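PDB 4BGV: malate dehydrogenase from Picrophilus torridus, which probably catalyses the reversible, NAD(+)-dependent oxidation of malate to oxaloacetate, a step of the tricarboxylic acid cycle. Local coordinates for residues S6-G11 against S68-M73; G102-V107 against D128-A133; E117-V122 against E243-D248; F157-A162 against V167-V172; F187-N192 against E295-A300. All coordinates share one frame; numbering follows the deposited sequence. Where two conformers were deposited one is given.

Contact 1 (S6-G11 against S68-M73); sequences SVIGAG and SKYAEM
Ser-6 OG lies against Met-73, 3.6 Å from its CG, while its hydrogen bond goes to Ser-76 OG. The hydroxyl of Ser-76 also bonds Met-73 O, so one small polar group ties the end of the 3-10 segment 68-73 to strand 4-8. Two residues further along the strand, Ile-8 takes over and the contact turns oily. With CG1 anti to its carbonyl carbon (chi1 -58°) and CG2 anti to the backbone N, its two branches diverge. CD1 stands 3.9 Å from Met-73 SD and reaches Tyr-70 CE1 at 4.0 Å, approaching that ring obliquely; CG2 meets Tyr-70 OH at 3.7 Å. Ile-8 crosses both Tyr-70 and Met-73 at about a right angle. Val-107 and Ala-110 of helix 93-114 close in on Ile-8 and Tyr-70 respectively, and Phe-32 of the neighbouring strand touches Met-73. Just past Ile-8 the strand runs into Gly-9, Ala-10 and Gly-11, consistent with the glycine-rich NAD(+)-binding turn of a Rossmann fold. The chemistry is therefore split: the polar tie sits beside the segments, through Ser-76, while between their side chains shape and dispersion do the work.

Contact 2 (G102-V107 against D128-A133); sequences GIMKSV and DIMAYA
Met-104 and Met-130 cross at about a right angle where helix 93-114 meets helix 127-138, and the two thioethers mesh without facing each other sulfur to sulfur. It is the CG methylene of Met-104 that meets the sulfur of its partner, 3.4 Å from Met-130 SD. The sulfur of Met-104 turns instead to the root of the other chain, with SD 3.9 Å from Met-130 CB. Both methionines set out the same way, CG anti to the carbonyl carbon (chi1 -63° for Met-104), and both bend again at chi2 and chi3. That folding keeps each chain compact, so the contact is made by CB, CG and the sulfurs, not by the terminal methyls. One turn further along helix 127-138 from Met-130, Ala-133 brings the backbones nearest, its CA 5.9 Å from the CA of Met-104. There the CB of Met-104 sits 3.7 Å from the CB of Ala-133, whose small side chain is consistent with so close an approach. Every touching residue is buried. Thr-124, which by similarity belongs to the NAD(+) site, touches both methionines, and Met-130 also packs on Asn-100, Leu-97 and Ile-101 of the longer helix. The pair packs against strand 119-122, with Val-122 touching Met-130, while Ile-129 turns to the C-terminal helix 295-321 and Tyr-132 to strand 272-281.

Contact 3 (E117-V122 against E243-D248); sequences ESKIVV and ESIVND
Ile-245 meets Lys-119 and Val-121 through methyls and methylenes alone; no ring, carboxylate or other flat side chain takes part. Ile-245 points from helix 232-246 toward strand 119-122 and lays both branches on the strand, CG2 on Lys-119, CD1 on Val-121 and on Lys-119 as well. CG2, anti to the backbone N, comes to 3.6 Å from Lys-119 CE. The other branch, with CG1 anti to the carbonyl carbon (chi1 -59°), carries CD1 to 4.0 Å from Val-121 CG2 and 4.1 Å from Lys-119 CB. Both strand side chains slide past Ile-245 in the opposite direction. Lys-119 bends at chi2 and chi3, which lays its aliphatic portion alongside the isoleucine. The lysine thus offers hydrocarbon to the helix, while the salt bridge from its NZ to Asp-77 probably balances its charge. Just beyond the contact the helix ends in a Schellman motif, with Asp-248 at positive phi as its C-prime residue, and Arg-2 of the second subunit bonds Asn-247 O. Ile-245 also rests on Val-78 of the adjacent strand. Val-122 packs on helix 127-138, whereas Val-121 points to helix 232-246: the parallel Rossmann sheet is layered between helices, and here helix 232-246, from the C-terminal domain, supplies part of the cover on one side.

Contact 4 (F157-A162 against V167-V172); sequences FRTFLA and VSFEDV
Arg-158 reaches from helix 150-165 to two backbone carbonyls of the following loop. Its NH2 gives a hydrogen bond of 2.9 Å to Phe-169 O, bent to 140° and tilted 27° out of the guanidinium plane. NE makes a weak, strongly bent bond to Val-172 O. The bend at chi3 (69°) turns NE and NH2 to these carbonyls. At the other end of the contact, Val-167 N bonds Ala-162 O at 3.1 Å. The apolar group centres on Ala-162, whose CB lies 3.4 Å from Phe-169 CD1, obliquely to the ring, and 3.7 Å from Val-172 CG2. The other methyl of that valine, CG1, meets Leu-161 CD1 at 3.6 Å. A leucine in place of Arg-158 would probably leave the carbonyls of Phe-169 and Val-172 without their guanidinium donor and the loop less firmly held. Within the loop Ser-168 OG accepts from Glu-170 N, an ST turn. Asp-56 of the third subunit bonds Ser-168 OG, and Arg-249 of the fourth bridges Glu-170. Arg-158 thus holds backbone carbonyls by one bent and one weak bond, while Ala-162 packs on the loop's side chains and accepts from Val-167 N, in a loop that serves the tetramer interfaces.

Contact 5 (F187-N192 against E295-A300); sequences FIRYSN and EDELEA
Glu-297 is held by Arg-189 in a side-on, two-nitrogen salt bridge and lies flat on the ring of Phe-187. These partners sit where the chain rounds a corner through two overlapping type I beta turns, 187-190 and 188-191, facing the start of the C-terminal helix 295-321. Arg-189 NE reaches Glu-297 OE2 at 2.8 Å (160°), and NH2 reaches OE1 at 3.1 Å. Both oxygens use syn lone pairs, and the guanidinium and carboxylate planes are nearly coplanar. Glu-297 CD stands 3.5 Å above the Phe-187 plane, over its centre, the two planes 19° apart; CG adds a CH-pi contact 4.0 Å from the ring centroid. The glutamate extends beyond CG, which carries the acid across the ring to the arginine. A methionine in place of Arg-189 would probably leave the buried carboxylate without this counter-charge and less firmly fixed over the phenyl face. One shell out, a water accepting from Ile-188 N donates to Glu-297 OE2 at 2.8 Å, so OE2 takes the arginine NE and this water, with a second water, on Arg-189 N, donating weakly. Tyr-190 lies against one guanidinium face, its CZ 3.6 Å above the plane and offset toward the rim, and Asn-294 OD1 bonds Glu-297 N. The turn itself is pinned at Phe-187 O, which Tyr-190 N (3.1 Å) and Ser-191 OG (3.0 Å) approach from opposite faces of the carbonyl plane.

In the fold
Contacts 1, 2 and 3 gather round the parallel sheet of the NAD-binding domain, their centres about 16 to 17 Å apart. Contact 1 joins contact 2 through Ile-8 CD1, 3.7 Å from Val-107 CG1, and contact 2 joins contact 3 through Met-130 CB, 3.8 Å from Val-122 CG1. By similarity, NAD(+)-site residues lie in contact 1 (Gly-9 to Gly-11) and border contact 2 (Asn-100, Thr-124). Contacts 4 and 5 form a second group in the C-terminal domain, about 18 Å apart between centres and touching where Phe-157 meets Ile-188. In contact 4 the side chain of Thr-159 is about 6 Å from that of Arg-156, a residue that probably binds the substrate; contact 5 is remote from the annotated sites. Contacts 1 and 5 are furthest apart, about 39 Å between centres.

Contact 1 (S6-G11 against S68-M73)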
# COMPACT_ATOMS: atom_id res chain seq x y z
N SER A 6 -12.58 11.72 14.55
CA SER A 6 -13.83 12.38 14.21
C SER A 6 -13.52 13.45 13.18
O SER A 6 -12.54 14.18 13.34
CB SER A 6 -14.48 13.01 15.44
OG SER A 6 -14.99 12.01 16.32
N VAL A 7 -14.35 13.54 12.15
CA VAL A 7 -14.26 14.59 11.14
C VAL A 7 -15.53 15.44 11.17
O VAL A 7 -16.63 14.95 10.89
CB VAL A 7 -14.07 13.97 9.74
CG1 VAL A 7 -14.05 15.03 8.66
CG2 VAL A 7 -12.79 13.12 9.70
N ILE A 8 -15.37 16.71 11.54
CA ILE A 8 -16.50 17.63 11.60
C ILE A 8 -16.61 18.33 10.25
O ILE A 8 -15.69 19.04 9.83
CB ILE A 8 -16.32 18.63 12.76
CG1 ILE A 8 -16.19 17.90 14.10
CG2 ILE A 8 -17.49 19.62 12.81
CD1 ILE A 8 -16.02 18.84 15.30
N GLY A 9 -17.71 18.09 9.55
CA GLY A 9 -17.92 18.59 8.20
C GLY A 9 -17.87 17.42 7.23
O GLY A 9 -16.88 16.70 7.16
N ALA A 10 -18.96 17.22 6.49
CA ALA A 10 -19.05 16.12 5.54
C ALA A 10 -19.16 16.59 4.09
O ALA A 10 -19.63 15.85 3.23
CB ALA A 10 -20.21 15.19 5.91
N GLY A 11 -18.72 17.82 3.82
CA GLY A 11 -18.63 18.32 2.46
C GLY A 11 -17.43 17.70 1.76
O GLY A 11 -16.88 16.71 2.24
N SER A 68 -26.47 17.41 20.60
CA SER A 68 -26.29 16.22 21.43
C SER A 68 -25.57 15.09 20.67
O SER A 68 -24.89 14.26 21.27
CB SER A 68 -27.63 15.73 21.97
OG SER A 68 -28.48 15.32 20.91
N LYS A 69 -25.71 15.07 19.35
CA LYS A 69 -25.02 14.06 18.53
C LYS A 69 -23.50 14.15 18.60
O LYS A 69 -22.81 13.17 18.32
CB LYS A 69 -25.50 14.12 17.08
CG LYS A 69 -26.85 13.43 16.88
CD LYS A 69 -26.67 11.92 16.83
CE LYS A 69 -27.96 11.21 17.19
NZ LYS A 69 -29.12 11.82 16.49
N TYR A 70 -22.96 15.31 18.97
CA TYR A 70 -21.51 15.43 19.12
C TYR A 70 -20.98 14.53 20.24
O TYR A 70 -19.78 14.32 20.35
CB TYR A 70 -21.10 16.88 19.41
CG TYR A 70 -20.96 17.75 18.19
CD1 TYR A 70 -20.01 17.47 17.21
CD2 TYR A 70 -21.75 18.88 18.03
CE1 TYR A 70 -19.86 18.29 16.11
CE2 TYR A 70 -21.60 19.71 16.93
CZ TYR A 70 -20.66 19.41 15.97
OH TYR A 70 -20.51 20.22 14.87
N ALA A 71 -21.88 14.00 21.07
CA ALA A 71 -21.49 13.02 22.09
C ALA A 71 -20.76 11.81 21.48
O ALA A 71 -19.92 11.19 22.13
CB ALA A 71 -22.72 12.56 22.91
N GLU A 72 -21.08 11.50 20.22
CA GLU A 72 -20.43 10.43 19.48
C GLU A 72 -18.93 10.64 19.20
O GLU A 72 -18.25 9.72 18.77
CB GLU A 72 -21.18 10.13 18.17
CG GLU A 72 -22.61 9.62 18.38
CD GLU A 72 -22.66 8.20 18.92
OE1 GLU A 72 -21.58 7.59 19.05
OE2 GLU A 72 -23.77 7.70 19.20
N MET A 73 -18.41 11.83 19.48
CA MET A 73 -16.97 12.08 19.34
C MET A 73 -16.17 11.52 20.51
O MET A 73 -14.95 11.46 20.43
CB MET A 73 -16.67 13.59 19.22
CG MET A 73 -17.25 14.25 17.98
SD MET A 73 -16.54 15.89 17.73
CE MET A 73 -17.00 16.73 19.24

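Contact 2 (G102-V107 against D128-A133)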
# COMPACT_ATOMS: atom_id res chain seq x y z
N GLY A 102 -17.09 32.39 14.55
CA GLY A 102 -18.27 32.01 15.32
C GLY A 102 -18.52 30.52 15.23
O GLY A 102 -18.89 29.89 16.23
N ILE A 103 -18.32 29.94 14.05
CA ILE A 103 -18.46 28.50 13.87
C ILE A 103 -17.41 27.75 14.70
O ILE A 103 -17.73 26.76 15.37
CB ILE A 103 -18.37 28.12 12.37
CG1 ILE A 103 -19.56 28.71 11.61
CG2 ILE A 103 -18.35 26.61 12.19
CD1 ILE A 103 -19.41 28.65 10.10
N MET A 104 -16.18 28.25 14.71
CA MET A 104 -15.12 27.61 15.50
C MET A 104 -15.44 27.70 16.99
O MET A 104 -15.16 26.76 17.74
CB MET A 104 -13.75 28.26 15.24
CG MET A 104 -13.22 28.13 13.81
SD MET A 104 -13.01 26.42 13.25
CE MET A 104 -14.53 26.18 12.35
N LYS A 105 -16.02 28.82 17.41
CA LYS A 105 -16.39 28.99 18.81
C LYS A 105 -17.38 27.90 19.25
O LYS A 105 -17.16 27.24 20.26
CB LYS A 105 -16.93 30.41 19.10
CG LYS A 105 -17.21 30.67 20.58
CD LYS A 105 -17.40 32.17 20.88
CE LYS A 105 -17.63 32.43 22.38
NZ LYS A 105 -18.90 31.81 22.88
N SER A 106 -18.44 27.70 18.47
CA SER A 106 -19.42 26.69 18.83
C SER A 106 -18.87 25.27 18.67
O SER A 106 -19.18 24.39 19.48
CB SER A 106 -20.73 26.87 18.06
OG SER A 106 -20.57 26.54 16.69
N VAL A 107 -18.08 25.03 17.63
CA VAL A 107 -17.42 23.73 17.47
C VAL A 107 -16.48 23.45 18.65
O VAL A 107 -16.51 22.35 19.21
CB VAL A 107 -16.68 23.59 16.12
CG1 VAL A 107 -15.71 22.42 16.16
CG2 VAL A 107 -17.68 23.41 14.98
N ASP A 128 -4.70 29.26 10.75
CA ASP A 128 -3.99 29.75 11.92
C ASP A 128 -4.97 30.48 12.85
O ASP A 128 -5.04 30.18 14.05
CB ASP A 128 -2.77 30.61 11.58
CG ASP A 128 -3.01 31.54 10.41
OD1 ASP A 128 -4.19 31.82 10.09
OD2 ASP A 128 -2.00 32.00 9.81
N ILE A 129 -5.77 31.39 12.29
CA ILE A 129 -6.77 32.10 13.09
C ILE A 129 -7.86 31.16 13.61
O ILE A 129 -8.32 31.30 14.75
CB ILE A 129 -7.46 33.26 12.31
CG1 ILE A 129 -6.42 34.06 11.52
CG2 ILE A 129 -8.27 34.16 13.26
CD1 ILE A 129 -5.24 34.58 12.37
N MET A 130 -8.30 30.22 12.78
CA MET A 130 -9.34 29.29 13.20
C MET A 130 -8.84 28.33 14.28
O MET A 130 -9.62 27.95 15.16
CB MET A 130 -9.93 28.52 12.01
CG MET A 130 -10.65 29.41 11.00
SD MET A 130 -11.85 30.53 11.75
CE MET A 130 -11.50 32.04 10.86
N ALA A 131 -7.56 27.96 14.24
CA ALA A 131 -6.96 27.20 15.33
C ALA A 131 -6.93 28.02 16.62
O ALA A 131 -7.19 27.51 17.71
CB ALA A 131 -5.53 26.73 14.95
N TYR A 132 -6.60 29.30 16.48
CA TYR A 132 -6.63 30.22 17.62
C TYR A 132 -8.04 30.28 18.22
O TYR A 132 -8.20 30.18 19.44
CB TYR A 132 -6.14 31.60 17.19
CG TYR A 132 -6.01 32.61 18.30
CD1 TYR A 132 -5.20 32.36 19.42
CD2 TYR A 132 -6.69 33.81 18.24
CE1 TYR A 132 -5.09 33.30 20.44
CE2 TYR A 132 -6.58 34.75 19.24
CZ TYR A 132 -5.78 34.49 20.33
OH TYR A 132 -5.69 35.44 21.32
N ALA A 133 -9.05 30.36 17.37
CA ALA A 133 -10.43 30.36 17.85
C ALA A 133 -10.80 29.05 18.54
O ALA A 133 -11.48 29.04 19.57
CB ALA A 133 -11.40 30.66 16.71

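Contact 3 (E117-V122 against E243-D248)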
# COMPACT_ATOMS: atom_id res chain seq x y z
N GLU A 117 -10.27 15.54 25.50
CA GLU A 117 -8.96 14.89 25.50
C GLU A 117 -8.34 14.76 24.10
O GLU A 117 -7.20 14.34 23.95
CB GLU A 117 -9.07 13.50 26.15
CG GLU A 117 -9.84 13.49 27.47
CD GLU A 117 -11.36 13.32 27.29
OE1 GLU A 117 -11.83 13.33 26.12
OE2 GLU A 117 -12.07 13.17 28.31
N SER A 118 -9.10 15.14 23.07
CA SER A 118 -8.65 14.97 21.68
C SER A 118 -7.54 15.94 21.24
O SER A 118 -7.46 17.06 21.74
CB SER A 118 -9.84 15.13 20.72
OG SER A 118 -10.81 14.13 20.96
N LYS A 119 -6.70 15.49 20.31
CA LYS A 119 -5.85 16.42 19.56
C LYS A 119 -6.69 16.96 18.39
O LYS A 119 -7.50 16.23 17.82
CB LYS A 119 -4.59 15.74 19.04
CG LYS A 119 -3.41 15.65 20.03
CD LYS A 119 -3.62 14.60 21.11
CE LYS A 119 -3.65 13.17 20.54
NZ LYS A 119 -3.59 12.10 21.60
N ILE A 120 -6.51 18.22 18.04
CA ILE A 120 -7.34 18.83 17.01
C ILE A 120 -6.52 19.24 15.81
O ILE A 120 -5.47 19.86 15.96
CB ILE A 120 -8.08 20.08 17.56
CG1 ILE A 120 -8.59 19.83 18.98
CG2 ILE A 120 -9.21 20.51 16.59
CD1 ILE A 120 -9.61 18.67 19.10
N VAL A 121 -7.00 18.90 14.62
CA VAL A 121 -6.43 19.40 13.36
C VAL A 121 -7.46 20.31 12.70
O VAL A 121 -8.52 19.85 12.25
CB VAL A 121 -6.05 18.24 12.40
CG1 VAL A 121 -5.64 18.80 11.03
CG2 VAL A 121 -4.90 17.40 13.00
N VAL A 122 -7.15 21.60 12.67
CA VAL A 122 -8.10 22.60 12.18
C VAL A 122 -7.80 22.92 10.72
O VAL A 122 -6.67 23.23 10.37
CB VAL A 122 -8.04 23.89 13.03
CG1 VAL A 122 -9.09 24.90 12.56
CG2 VAL A 122 -8.25 23.55 14.50
N GLU A 243 -2.44 11.25 10.63
CA GLU A 243 -1.82 9.95 10.87
C GLU A 243 -0.51 10.10 11.66
O GLU A 243 -0.10 9.19 12.39
CB GLU A 243 -1.61 9.18 9.55
CG GLU A 243 -0.45 9.69 8.73
CD GLU A 243 -0.34 9.02 7.37
OE1 GLU A 243 -1.25 8.26 6.99
OE2 GLU A 243 0.68 9.25 6.70
N SER A 244 0.16 11.25 11.53
CA SER A 244 1.38 11.46 12.31
C SER A 244 1.05 11.53 13.80
O SER A 244 1.85 11.11 14.64
CB SER A 244 2.15 12.72 11.87
OG SER A 244 3.46 12.75 12.45
N ILE A 245 -0.11 12.09 14.13
CA ILE A 245 -0.55 12.08 15.54
C ILE A 245 -0.96 10.67 15.99
O ILE A 245 -0.43 10.12 16.98
CB ILE A 245 -1.74 13.03 15.77
CG1 ILE A 245 -1.37 14.45 15.38
CG2 ILE A 245 -2.19 12.99 17.25
CD1 ILE A 245 -2.52 15.44 15.47
N VAL A 246 -1.91 10.09 15.26
CA VAL A 246 -2.47 8.78 15.60
C VAL A 246 -1.40 7.71 15.71
O VAL A 246 -1.39 6.90 16.65
CB VAL A 246 -3.56 8.36 14.58
CG1 VAL A 246 -3.99 6.92 14.79
CG2 VAL A 246 -4.76 9.31 14.69
N ASN A 247 -0.50 7.70 14.74
CA ASN A 247 0.53 6.67 14.71
C ASN A 247 1.89 7.18 15.18
O ASN A 247 2.91 6.51 14.98
CB ASN A 247 0.60 6.08 13.30
CG ASN A 247 -0.65 5.31 12.95
OD1 ASN A 247 -1.23 4.67 13.83
ND2 ASN A 247 -1.07 5.35 11.69
N ASP A 248 1.89 8.38 15.78
CA ASP A 248 3.09 8.94 16.43
C ASP A 248 4.32 8.90 15.50
O ASP A 248 5.41 8.47 15.89
CB ASP A 248 3.34 8.17 17.73
CG ASP A 248 4.33 8.86 18.64
OD1 ASP A 248 4.38 10.11 18.67
OD2 ASP A 248 5.05 8.14 19.37

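Contact 4 (F157-A162 against V167-V172)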
# COMPACT_ATOMS: atom_id res chain seq x y z
N PHE A 157 3.70 23.17 -4.26
CA PHE A 157 5.02 23.69 -4.65
C PHE A 157 5.86 22.51 -5.20
O PHE A 157 6.51 22.62 -6.23
CB PHE A 157 5.66 24.31 -3.38
CG PHE A 157 6.83 25.24 -3.62
CD1 PHE A 157 7.44 25.37 -4.86
CD2 PHE A 157 7.32 26.01 -2.56
CE1 PHE A 157 8.52 26.23 -5.04
CE2 PHE A 157 8.42 26.88 -2.74
CZ PHE A 157 9.00 26.99 -3.98
N ARG A 158 5.82 21.37 -4.52
CA ARG A 158 6.56 20.19 -4.98
C ARG A 158 6.05 19.66 -6.33
O ARG A 158 6.84 19.22 -7.18
CB ARG A 158 6.48 19.06 -3.95
CG ARG A 158 7.26 19.33 -2.67
CD ARG A 158 6.91 18.27 -1.61
NE ARG A 158 7.41 16.94 -1.96
CZ ARG A 158 7.10 15.83 -1.30
NH1 ARG A 158 6.27 15.90 -0.26
NH2 ARG A 158 7.60 14.65 -1.68
N THR A 159 4.74 19.66 -6.52
CA THR A 159 4.16 19.21 -7.79
C THR A 159 4.71 20.06 -8.94
O THR A 159 5.16 19.52 -9.96
CB THR A 159 2.63 19.31 -7.77
OG1 THR A 159 2.11 18.48 -6.71
CG2 THR A 159 2.04 18.86 -9.11
N PHE A 160 4.69 21.38 -8.76
CA PHE A 160 5.11 22.32 -9.80
C PHE A 160 6.61 22.17 -10.12
O PHE A 160 7.02 22.18 -11.30
CB PHE A 160 4.80 23.77 -9.40
CG PHE A 160 3.35 24.01 -9.02
CD1 PHE A 160 2.32 23.29 -9.60
CD2 PHE A 160 3.03 24.99 -8.08
CE1 PHE A 160 0.98 23.53 -9.25
CE2 PHE A 160 1.70 25.23 -7.71
CZ PHE A 160 0.67 24.50 -8.30
N LEU A 161 7.42 22.05 -9.08
CA LEU A 161 8.86 21.85 -9.25
C LEU A 161 9.16 20.54 -9.97
O LEU A 161 9.99 20.49 -10.89
CB LEU A 161 9.56 21.85 -7.89
CG LEU A 161 9.68 23.19 -7.15
CD1 LEU A 161 10.19 22.96 -5.73
CD2 LEU A 161 10.64 24.10 -7.91
N ALA A 162 8.49 19.47 -9.55
CA ALA A 162 8.75 18.15 -10.12
C ALA A 162 8.38 18.12 -11.59
O ALA A 162 9.10 17.55 -12.41
CB ALA A 162 7.97 17.08 -9.34
N VAL A 167 11.13 15.28 -12.62
CA VAL A 167 11.69 14.38 -11.62
C VAL A 167 10.56 13.84 -10.76
O VAL A 167 9.46 14.39 -10.75
CB VAL A 167 12.72 15.09 -10.69
CG1 VAL A 167 14.00 15.46 -11.44
CG2 VAL A 167 12.11 16.34 -10.04
N SER A 168 10.84 12.76 -10.03
CA SER A 168 9.86 12.13 -9.16
C SER A 168 9.35 13.12 -8.11
O SER A 168 10.13 13.89 -7.57
CB SER A 168 10.51 10.95 -8.43
OG SER A 168 9.65 10.43 -7.41
N PHE A 169 8.05 13.06 -7.82
CA PHE A 169 7.49 13.89 -6.76
C PHE A 169 8.12 13.53 -5.41
O PHE A 169 8.17 14.36 -4.51
CB PHE A 169 5.97 13.72 -6.66
CG PHE A 169 5.23 14.12 -7.90
CD1 PHE A 169 5.17 15.46 -8.30
CD2 PHE A 169 4.55 13.17 -8.66
CE1 PHE A 169 4.49 15.83 -9.42
CE2 PHE A 169 3.85 13.54 -9.79
CZ PHE A 169 3.81 14.87 -10.18
N GLU A 170 8.60 12.30 -5.28
CA GLU A 170 9.16 11.86 -4.00
C GLU A 170 10.46 12.56 -3.64
O GLU A 170 10.82 12.65 -2.47
CB GLU A 170 9.37 10.34 -3.99
CG GLU A 170 9.93 9.81 -2.67
CD GLU A 170 9.74 8.32 -2.50
OE1 GLU A 170 9.34 7.65 -3.48
OE2 GLU A 170 9.99 7.81 -1.38
N ASP A 171 11.17 13.05 -4.64
CA ASP A 171 12.50 13.61 -4.42
C ASP A 171 12.55 15.13 -4.38
O ASP A 171 13.61 15.72 -4.12
CB ASP A 171 13.47 13.04 -5.45
CG ASP A 171 13.57 11.52 -5.34
OD1 ASP A 171 13.65 11.01 -4.20
OD2 ASP A 171 13.55 10.83 -6.39
N VAL A 172 11.41 15.78 -4.62
CA VAL A 172 11.37 17.23 -4.52
C VAL A 172 10.99 17.64 -3.09
O VAL A 172 10.10 17.05 -2.47
CB VAL A 172 10.38 17.87 -5.52
CG1 VAL A 172 10.38 19.38 -5.36
CG2 VAL A 172 10.76 17.53 -6.96

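Contact 5 (F187-N192 against E295-A300)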
# COMPACT_ATOMS: atom_id res chain seq x y z
N PHE A 187 11.25 29.33 1.72
CA PHE A 187 12.71 29.41 1.83
C PHE A 187 13.23 28.67 0.61
O PHE A 187 13.26 27.42 0.58
CB PHE A 187 13.27 28.72 3.09
CG PHE A 187 13.07 29.49 4.38
CD1 PHE A 187 11.88 30.15 4.65
CD2 PHE A 187 14.06 29.49 5.35
CE1 PHE A 187 11.70 30.84 5.86
CE2 PHE A 187 13.89 30.16 6.56
CZ PHE A 187 12.70 30.83 6.82
N ILE A 188 13.58 29.42 -0.42
CA ILE A 188 14.07 28.82 -1.66
C ILE A 188 15.34 28.04 -1.40
O ILE A 188 15.53 26.96 -1.96
CB ILE A 188 14.31 29.89 -2.74
CG1 ILE A 188 12.99 30.54 -3.15
CG2 ILE A 188 15.02 29.31 -3.94
CD1 ILE A 188 11.86 29.56 -3.29
N ARG A 189 16.20 28.57 -0.53
CA ARG A 189 17.46 27.90 -0.22
C ARG A 189 17.29 26.53 0.44
O ARG A 189 18.19 25.69 0.36
CB ARG A 189 18.37 28.80 0.63
CG ARG A 189 17.78 29.15 1.98
CD ARG A 189 18.48 30.35 2.60
NE ARG A 189 17.83 30.72 3.85
CZ ARG A 189 18.30 30.40 5.05
NH1 ARG A 189 19.45 29.74 5.16
NH2 ARG A 189 17.64 30.78 6.13
N TYR A 190 16.14 26.30 1.08
CA TYR A 190 15.89 25.00 1.70
C TYR A 190 15.07 24.08 0.80
O TYR A 190 14.57 23.05 1.24
CB TYR A 190 15.16 25.16 3.03
CG TYR A 190 15.99 25.74 4.16
CD1 TYR A 190 17.36 25.95 4.04
CD2 TYR A 190 15.39 26.02 5.38
CE1 TYR A 190 18.11 26.47 5.11
CE2 TYR A 190 16.12 26.53 6.45
CZ TYR A 190 17.47 26.75 6.31
OH TYR A 190 18.16 27.25 7.38
N SER A 191 14.90 24.49 -0.45
CA SER A 191 14.10 23.71 -1.40
C SER A 191 15.08 23.09 -2.36
O SER A 191 16.03 23.75 -2.81
CB SER A 191 13.10 24.60 -2.14
OG SER A 191 12.23 25.25 -1.22
N ASN A 192 14.87 21.82 -2.68
CA ASN A 192 15.89 21.06 -3.39
C ASN A 192 15.31 19.83 -4.08
O ASN A 192 14.16 19.44 -3.82
CB ASN A 192 16.98 20.61 -2.40
CG ASN A 192 16.43 19.70 -1.30
OD1 ASN A 192 16.16 18.53 -1.53
ND2 ASN A 192 16.27 20.26 -0.11
N GLU A 295 17.66 37.97 5.27
CA GLU A 295 16.96 39.25 5.24
C GLU A 295 15.67 39.24 4.42
O GLU A 295 14.66 39.83 4.83
CB GLU A 295 17.91 40.37 4.79
CG GLU A 295 17.22 41.63 4.26
CD GLU A 295 16.30 42.30 5.27
OE1 GLU A 295 16.38 41.98 6.47
OE2 GLU A 295 15.50 43.16 4.85
N ASP A 296 15.68 38.57 3.28
CA ASP A 296 14.47 38.50 2.45
C ASP A 296 13.35 37.75 3.17
O ASP A 296 12.20 38.19 3.20
CB ASP A 296 14.76 37.82 1.11
CG ASP A 296 15.38 38.75 0.10
OD1 ASP A 296 15.27 39.98 0.30
OD2 ASP A 296 15.97 38.26 -0.88
N GLU A 297 13.71 36.62 3.78
CA GLU A 297 12.73 35.80 4.48
C GLU A 297 12.18 36.53 5.69
O GLU A 297 10.99 36.43 5.99
CB GLU A 297 13.36 34.47 4.89
CG GLU A 297 13.80 33.62 3.70
CD GLU A 297 14.94 32.66 4.03
OE1 GLU A 297 15.45 32.69 5.18
OE2 GLU A 297 15.36 31.91 3.12
N LEU A 298 13.04 37.27 6.37
CA LEU A 298 12.66 38.04 7.55
C LEU A 298 11.61 39.09 7.21
O LEU A 298 10.61 39.23 7.92
CB LEU A 298 13.88 38.74 8.16
CG LEU A 298 13.56 39.53 9.43
CD1 LEU A 298 13.09 38.60 10.55
CD2 LEU A 298 14.75 40.38 9.86
N GLU A 299 11.84 39.84 6.13
CA GLU A 299 10.90 40.86 5.65
C GLU A 299 9.54 40.24 5.36
O GLU A 299 8.49 40.76 5.72
CB GLU A 299 11.41 41.46 4.33
CG GLU A 299 12.63 42.33 4.45
CD GLU A 299 13.16 42.80 3.09
OE1 GLU A 299 13.16 42.00 2.13
OE2 GLU A 299 13.59 43.97 2.99
N ALA A 300 9.59 39.14 4.63
CA ALA A 300 8.37 38.43 4.26
C ALA A 300 7.66 37.90 5.50
O ALA A 300 6.43 37.95 5.59
CB ALA A 300 8.68 37.30 3.30
O HOH W 1 14.02 32.26 0.63
O HOH W 2 16.33 31.47 -0.10